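Local coordinates for putative cobalamin synthesis related protein (Corynebacterium diphtheriae, PDB 2NPN) that binds S-adenosylmethionine and probably acts as a precorrin-6A synthase (deacetylating), a methyltransferase of adenosylcobalamin biosynthesis, at residues Thr197-Leu208 and Trp240-Asp251. Sequence-based numbering, arbitrary orientation.
Sequences TEHTYMWWGAFL and WIMDTYLLRELD. With MG (magnesium ion), chain B; SAM (S-adenosylmethionine), chain C.
With CG anti to the backbone N (chi1 -161°) and the chain bent at chi2, Glu249 swings its carboxylate across to the beta turn Thr197-Thr200 that leads into strand 200-206. Thr197 OG1 donates to Glu249 OE2 at 2.5 Å and Thr200 OG1 to OE1 at 2.8 Å, both on the syn side, so the group can hardly rotate. Thr197 OG1 also accepts the backbone N-H of His199, closing an ST turn. The pair exemplifies how strands pinned near both ends by cross-strand side-chain bonds can offer those ends as ligand sites.

At the other end of the ladder, Trp204 has CG anti to the backbone N (chi1 -180°), and its indole lies along the face that carries Asp243. NE1 donates to Asp243 OD2 at 2.8 Å, meeting the anti lone pair, while Lys231 forms a salt bridge to the same oxygen. On this face Met202 brings its selenium obliquely to the Tyr245 ring, 3.7 Å from CD1, a Met-aromatic contact. On the opposite face Trp203 lies beside Leu246, and its CZ3 sits over one face of the Arg248 guanidinium, whose NE and NH2 are hydrogen-bonded to the Asn181 side chain and the backbone O of Leu155. The edge of Phe207 points at the face of Trp240 in a T-shaped pair, planes 83° apart.

Backbone hydrogen bonds from His199-Leu250 to Phe207-Met242 join the two antiparallel strands in the middle of a mixed sheet. Leu250 O coordinates magnesium at 2.3 Å, together with Tyr219, and the far end grips the adenine of S-adenosylmethionine: Leu208 N donates to N1 (2.9 Å) and Thr244 OG1 to N3 (2.8 Å), while Asp243 O receives the ribose O2'. S-adenosylmethionine held in the cleft between two alpha/beta domains, here with its adenine at the strand ends, is characteristic of tetrapyrrole methylases.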
loop_
_atom_site.group_PDB
_atom_site.type_symbol
_atom_site.label_atom_id
_atom_site.label_comp_id
_atom_site.label_asym_id
_atom_site.label_seq_id
_atom_site.Cartn_x
_atom_site.Cartn_y
_atom_site.Cartn_z
ATOM N N THR A 197 -20.921 17.613 4.748
ATOM C CA THR A 197 -22.187 18.232 5.108
ATOM C C THR A 197 -22.560 17.756 6.516
ATOM O O THR A 197 -21.842 16.935 7.114
ATOM C CB THR A 197 -23.357 17.816 4.172
ATOM O OG1 THR A 197 -23.796 16.487 4.512
ATOM C CG2 THR A 197 -22.957 17.898 2.692
ATOM N N GLU A 198 -23.721 18.202 6.999
ATOM C CA GLU A 198 -24.156 17.759 8.331
ATOM C C GLU A 198 -24.377 16.248 8.397
ATOM O O GLU A 198 -24.319 15.688 9.495
ATOM C CB GLU A 198 -25.396 18.524 8.846
ATOM C CG GLU A 198 -26.692 18.173 8.223
ATOM C CD GLU A 198 -27.934 18.906 8.836
ATOM O OE1 GLU A 198 -27.970 19.329 10.031
ATOM O OE2 GLU A 198 -28.898 19.103 8.070
ATOM N N HIS A 199 -24.619 15.604 7.250
ATOM C CA HIS A 199 -24.941 14.164 7.211
ATOM C C HIS A 199 -23.736 13.264 6.947
ATOM O O HIS A 199 -23.868 12.020 6.976
ATOM C CB HIS A 199 -25.972 13.909 6.150
ATOM C CG HIS A 199 -27.251 14.624 6.416
ATOM N ND1 HIS A 199 -27.992 14.432 7.571
ATOM C CD2 HIS A 199 -27.905 15.558 5.698
ATOM C CE1 HIS A 199 -29.069 15.193 7.522
ATOM N NE2 HIS A 199 -29.029 15.910 6.410
ATOM N N THR A 200 -22.569 13.859 6.677
ATOM C CA THR A 200 -21.388 13.067 6.311
ATOM C C THR A 200 -20.816 12.374 7.529
ATOM O O THR A 200 -20.448 13.050 8.518
ATOM C CB THR A 200 -20.311 13.966 5.700
ATOM O OG1 THR A 200 -20.901 14.784 4.681
ATOM C CG2 THR A 200 -19.147 13.089 5.158
ATOM N N TYR A 201 -20.718 11.049 7.449
ATOM C CA TYR A 201 -20.164 10.231 8.527
ATOM C C TYR A 201 -18.772 9.767 8.064
ATOM O O TYR A 201 -18.607 9.498 6.874
ATOM C CB TYR A 201 -21.029 9.009 8.789
ATOM C CG TYR A 201 -20.793 8.424 10.155
ATOM C CD1 TYR A 201 -21.503 8.886 11.264
ATOM C CD2 TYR A 201 -19.916 7.383 10.351
ATOM C CE1 TYR A 201 -21.287 8.357 12.510
ATOM C CE2 TYR A 201 -19.709 6.839 11.600
ATOM C CZ TYR A 201 -20.396 7.327 12.687
ATOM O OH TYR A 201 -20.252 6.850 13.996
HETATM N N MSE A 202 -17.829 9.648 8.994
HETATM C CA MSE A 202 -16.491 9.166 8.650
HETATM C C MSE A 202 -16.044 8.036 9.582
HETATM O O MSE A 202 -16.242 8.091 10.811
HETATM C CB MSE A 202 -15.462 10.316 8.729
HETATM C CG MSE A 202 -14.046 9.859 8.404
HETATM SE SE MSE A 202 -12.739 11.337 8.235
HETATM C CE MSE A 202 -12.934 12.148 9.982
ATOM N N TRP A 203 -15.452 6.999 8.960
ATOM C CA TRP A 203 -14.647 6.022 9.643
ATOM C C TRP A 203 -13.195 6.189 9.215
ATOM O O TRP A 203 -12.892 6.133 8.033
ATOM C CB TRP A 203 -15.096 4.623 9.319
ATOM C CG TRP A 203 -16.489 4.275 9.789
ATOM C CD1 TRP A 203 -16.850 3.662 10.954
ATOM C CD2 TRP A 203 -17.700 4.469 9.052
ATOM N NE1 TRP A 203 -18.222 3.471 10.993
ATOM C CE2 TRP A 203 -18.756 3.941 9.831
ATOM C CE3 TRP A 203 -17.995 5.034 7.797
ATOM C CZ2 TRP A 203 -20.088 3.941 9.372
ATOM C CZ3 TRP A 203 -19.319 5.019 7.359
ATOM C CH2 TRP A 203 -20.340 4.488 8.148
ATOM N N TRP A 204 -12.317 6.430 10.189
ATOM C CA TRP A 204 -10.930 6.817 9.942
ATOM C C TRP A 204 -9.997 5.865 10.659
ATOM O O TRP A 204 -10.300 5.322 11.737
ATOM C CB TRP A 204 -10.733 8.268 10.385
ATOM C CG TRP A 204 -9.416 8.858 10.222
ATOM C CD1 TRP A 204 -8.970 9.593 9.152
ATOM C CD2 TRP A 204 -8.330 8.850 11.176
ATOM N NE1 TRP A 204 -7.684 10.022 9.376
ATOM C CE2 TRP A 204 -7.262 9.578 10.600
ATOM C CE3 TRP A 204 -8.148 8.285 12.451
ATOM C CZ2 TRP A 204 -6.060 9.810 11.286
ATOM C CZ3 TRP A 204 -6.941 8.480 13.095
ATOM C CH2 TRP A 204 -5.915 9.240 12.515
ATOM N N GLY A 205 -8.821 5.641 10.065
ATOM C CA GLY A 205 -7.804 4.910 10.752
ATOM C C GLY A 205 -6.417 5.229 10.263
ATOM O O GLY A 205 -6.206 5.468 9.076
ATOM N N ALA A 206 -5.472 5.171 11.199
ATOM C CA ALA A 206 -4.064 5.370 10.912
ATOM C C ALA A 206 -3.262 4.220 11.463
ATOM O O ALA A 206 -3.633 3.611 12.453
ATOM C CB ALA A 206 -3.572 6.693 11.470
ATOM N N PHE A 207 -2.167 3.895 10.772
ATOM C CA PHE A 207 -1.274 2.814 11.183
ATOM C C PHE A 207 -2.078 1.522 11.355
ATOM O O PHE A 207 -1.826 0.729 12.273
ATOM C CB PHE A 207 -0.548 3.197 12.487
ATOM C CG PHE A 207 0.118 4.560 12.448
ATOM C CD1 PHE A 207 1.195 4.794 11.585
ATOM C CD2 PHE A 207 -0.296 5.567 13.274
ATOM C CE1 PHE A 207 1.846 6.019 11.544
ATOM C CE2 PHE A 207 0.353 6.835 13.249
ATOM C CZ PHE A 207 1.406 7.041 12.375
ATOM N N LEU A 208 -3.022 1.311 10.444
ATOM C CA LEU A 208 -3.909 0.167 10.503
ATOM C C LEU A 208 -3.147 -1.144 10.477
ATOM O O LEU A 208 -2.170 -1.272 9.727
ATOM C CB LEU A 208 -4.868 0.165 9.309
ATOM C CG LEU A 208 -5.901 1.259 9.333
ATOM C CD1 LEU A 208 -6.476 1.448 7.948
ATOM C CD2 LEU A 208 -7.012 0.967 10.336
ATOM N N TRP A 240 5.795 10.718 10.477
ATOM C CA TRP A 240 4.980 10.448 9.296
ATOM C C TRP A 240 3.657 9.867 9.761
ATOM O O TRP A 240 3.494 9.468 10.913
ATOM C CB TRP A 240 5.661 9.445 8.366
ATOM C CG TRP A 240 5.910 8.103 9.018
ATOM C CD1 TRP A 240 6.967 7.781 9.835
ATOM C CD2 TRP A 240 5.115 6.908 8.917
ATOM N NE1 TRP A 240 6.868 6.479 10.254
ATOM C CE2 TRP A 240 5.759 5.909 9.695
ATOM C CE3 TRP A 240 3.939 6.575 8.244
ATOM C CZ2 TRP A 240 5.244 4.627 9.836
ATOM C CZ3 TRP A 240 3.446 5.281 8.366
ATOM C CH2 TRP A 240 4.098 4.330 9.160
ATOM N N ILE A 241 2.706 9.814 8.846
ATOM C CA ILE A 241 1.445 9.129 9.132
ATOM C C ILE A 241 0.837 8.621 7.836
ATOM O O ILE A 241 1.002 9.257 6.804
ATOM C CB ILE A 241 0.423 10.044 9.874
ATOM C CG1 ILE A 241 -0.855 9.263 10.229
ATOM C CG2 ILE A 241 0.040 11.297 9.048
ATOM C CD1 ILE A 241 -1.609 9.937 11.340
HETATM N N MSE A 242 0.196 7.453 7.881
HETATM C CA MSE A 242 -0.620 7.009 6.760
HETATM C C MSE A 242 -1.988 6.713 7.323
HETATM O O MSE A 242 -2.096 5.972 8.302
HETATM C CB MSE A 242 -0.060 5.774 6.077
HETATM C CG MSE A 242 1.189 6.051 5.255
HETATM SE SE MSE A 242 1.764 4.519 4.221
HETATM C CE MSE A 242 1.952 3.249 5.680
ATOM N N ASP A 243 -2.989 7.359 6.744
ATOM C CA ASP A 243 -4.374 7.171 7.129
ATOM C C ASP A 243 -5.209 6.761 5.917
ATOM O O ASP A 243 -4.865 7.083 4.756
ATOM C CB ASP A 243 -5.007 8.387 7.845
ATOM C CG ASP A 243 -5.084 9.691 6.965
ATOM O OD1 ASP A 243 -4.348 9.800 5.956
ATOM O OD2 ASP A 243 -5.839 10.653 7.318
ATOM N N THR A 244 -6.345 6.126 6.207
ATOM C CA THR A 244 -7.337 5.802 5.174
ATOM C C THR A 244 -8.675 6.068 5.854
ATOM O O THR A 244 -8.824 5.851 7.071
ATOM C CB THR A 244 -7.230 4.297 4.738
ATOM O OG1 THR A 244 -5.926 4.002 4.203
ATOM C CG2 THR A 244 -8.251 3.917 3.633
ATOM N N TYR A 245 -9.648 6.558 5.097
ATOM C CA TYR A 245 -10.953 6.825 5.702
ATOM C C TYR A 245 -12.059 6.579 4.683
ATOM O O TYR A 245 -11.830 6.613 3.488
ATOM C CB TYR A 245 -11.015 8.201 6.337
ATOM C CG TYR A 245 -10.667 9.389 5.450
ATOM C CD1 TYR A 245 -11.671 10.153 4.843
ATOM C CD2 TYR A 245 -9.346 9.838 5.297
ATOM C CE1 TYR A 245 -11.371 11.281 4.044
ATOM C CE2 TYR A 245 -9.068 10.950 4.531
ATOM C CZ TYR A 245 -10.086 11.686 3.914
ATOM O OH TYR A 245 -9.766 12.849 3.184
ATOM N N LEU A 246 -13.268 6.378 5.208
ATOM C CA LEU A 246 -14.454 6.148 4.394
ATOM C C LEU A 246 -15.460 7.224 4.797
ATOM O O LEU A 246 -15.668 7.425 5.992
ATOM C CB LEU A 246 -15.044 4.750 4.634
ATOM C CG LEU A 246 -16.166 4.338 3.691
ATOM C CD1 LEU A 246 -16.162 2.755 3.541
ATOM C CD2 LEU A 246 -17.492 4.880 4.120
ATOM N N LEU A 247 -15.983 7.955 3.834
ATOM C CA LEU A 247 -17.039 8.975 4.038
ATOM C C LEU A 247 -18.306 8.412 3.450
ATOM O O LEU A 247 -18.331 7.840 2.369
ATOM C CB LEU A 247 -16.679 10.258 3.293
ATOM C CG LEU A 247 -15.398 10.983 3.730
ATOM C CD1 LEU A 247 -15.181 12.294 2.859
ATOM C CD2 LEU A 247 -15.398 11.283 5.161
ATOM N N ARG A 248 -19.376 8.568 4.197
ATOM C CA ARG A 248 -20.696 8.092 3.785
ATOM C C ARG A 248 -21.721 9.142 4.149
ATOM O O ARG A 248 -21.758 9.606 5.287
ATOM C CB ARG A 248 -21.023 6.760 4.439
ATOM C CG ARG A 248 -22.297 6.114 3.964
ATOM C CD ARG A 248 -22.423 4.665 4.418
ATOM N NE ARG A 248 -21.440 3.805 3.738
ATOM C CZ ARG A 248 -20.970 2.628 4.167
ATOM N NH1 ARG A 248 -21.411 2.065 5.306
ATOM N NH2 ARG A 248 -20.056 1.991 3.466
ATOM N N GLU A 249 -22.589 9.433 3.198
ATOM C CA GLU A 249 -23.668 10.416 3.406
ATOM C C GLU A 249 -24.840 9.673 4.028
ATOM O O GLU A 249 -25.566 8.945 3.350
ATOM C CB GLU A 249 -24.063 11.102 2.100
ATOM C CG GLU A 249 -24.801 12.366 2.322
ATOM C CD GLU A 249 -23.877 13.490 2.829
ATOM O OE1 GLU A 249 -22.668 13.267 3.081
ATOM O OE2 GLU A 249 -24.387 14.604 2.933
ATOM N N LEU A 250 -25.045 9.895 5.318
ATOM C CA LEU A 250 -26.114 9.242 6.088
ATOM C C LEU A 250 -27.297 10.194 6.234
ATOM O O LEU A 250 -27.616 10.664 7.281
ATOM C CB LEU A 250 -25.579 8.752 7.434
ATOM C CG LEU A 250 -24.500 7.677 7.449
ATOM C CD1 LEU A 250 -24.104 7.346 8.877
ATOM C CD2 LEU A 250 -24.901 6.453 6.629
ATOM N N ASP A 251 -27.902 10.515 5.100
ATOM C CA ASP A 251 -29.055 11.376 5.066
ATOM C C ASP A 251 -30.389 10.621 4.975
ATOM O O ASP A 251 -30.478 9.392 5.197
ATOM C CB ASP A 251 -28.906 12.352 3.892
ATOM C CG ASP A 251 -28.911 11.667 2.526
ATOM O OD1 ASP A 251 -29.003 10.426 2.409
ATOM O OD2 ASP A 251 -28.790 12.408 1.544
ATOM O OXT ASP A 251 -31.414 11.260 4.673
HETATM MG MG MG B . -27.362 10.525 9.562
HETATM N N SAM C . -1.023 -1.031 -2.128
HETATM C CA SAM C . -1.475 -0.421 -0.841
HETATM C C SAM C . -2.729 -1.095 -0.316
HETATM O O SAM C . -3.224 -0.700 0.774
HETATM O OXT SAM C . -3.217 -2.053 -0.948
HETATM C CB SAM C . -1.689 1.094 -1.008
HETATM C CG SAM C . -0.403 1.880 -1.269
HETATM S SD SAM C . -0.581 3.696 -1.348
HETATM C CE SAM C . 1.142 4.052 -1.799
HETATM C "C5'" SAM C . -0.432 4.348 0.352
HETATM C "C4'" SAM C . -1.772 4.740 0.997
HETATM O "O4'" SAM C . -2.398 3.595 1.472
HETATM C "C3'" SAM C . -1.665 5.645 2.226
HETATM O "O3'" SAM C . -1.536 7.003 1.885
HETATM C "C2'" SAM C . -2.931 5.355 2.985
HETATM O "O2'" SAM C . -4.028 5.972 2.334
HETATM C "C1'" SAM C . -2.988 3.861 2.748
HETATM N N9 SAM C . -2.313 3.079 3.808
HETATM C C8 SAM C . -1.307 2.150 3.600
HETATM N N7 SAM C . -0.977 1.561 4.753
HETATM C C5 SAM C . -1.804 2.070 5.714
HETATM C C6 SAM C . -1.964 1.790 7.063
HETATM N N6 SAM C . -1.202 0.867 7.704
HETATM N N1 SAM C . -2.928 2.485 7.784
HETATM C C2 SAM C . -3.759 3.381 7.138
HETATM N N3 SAM C . -3.611 3.656 5.806
HETATM C C4 SAM C . -2.669 2.999 5.087
#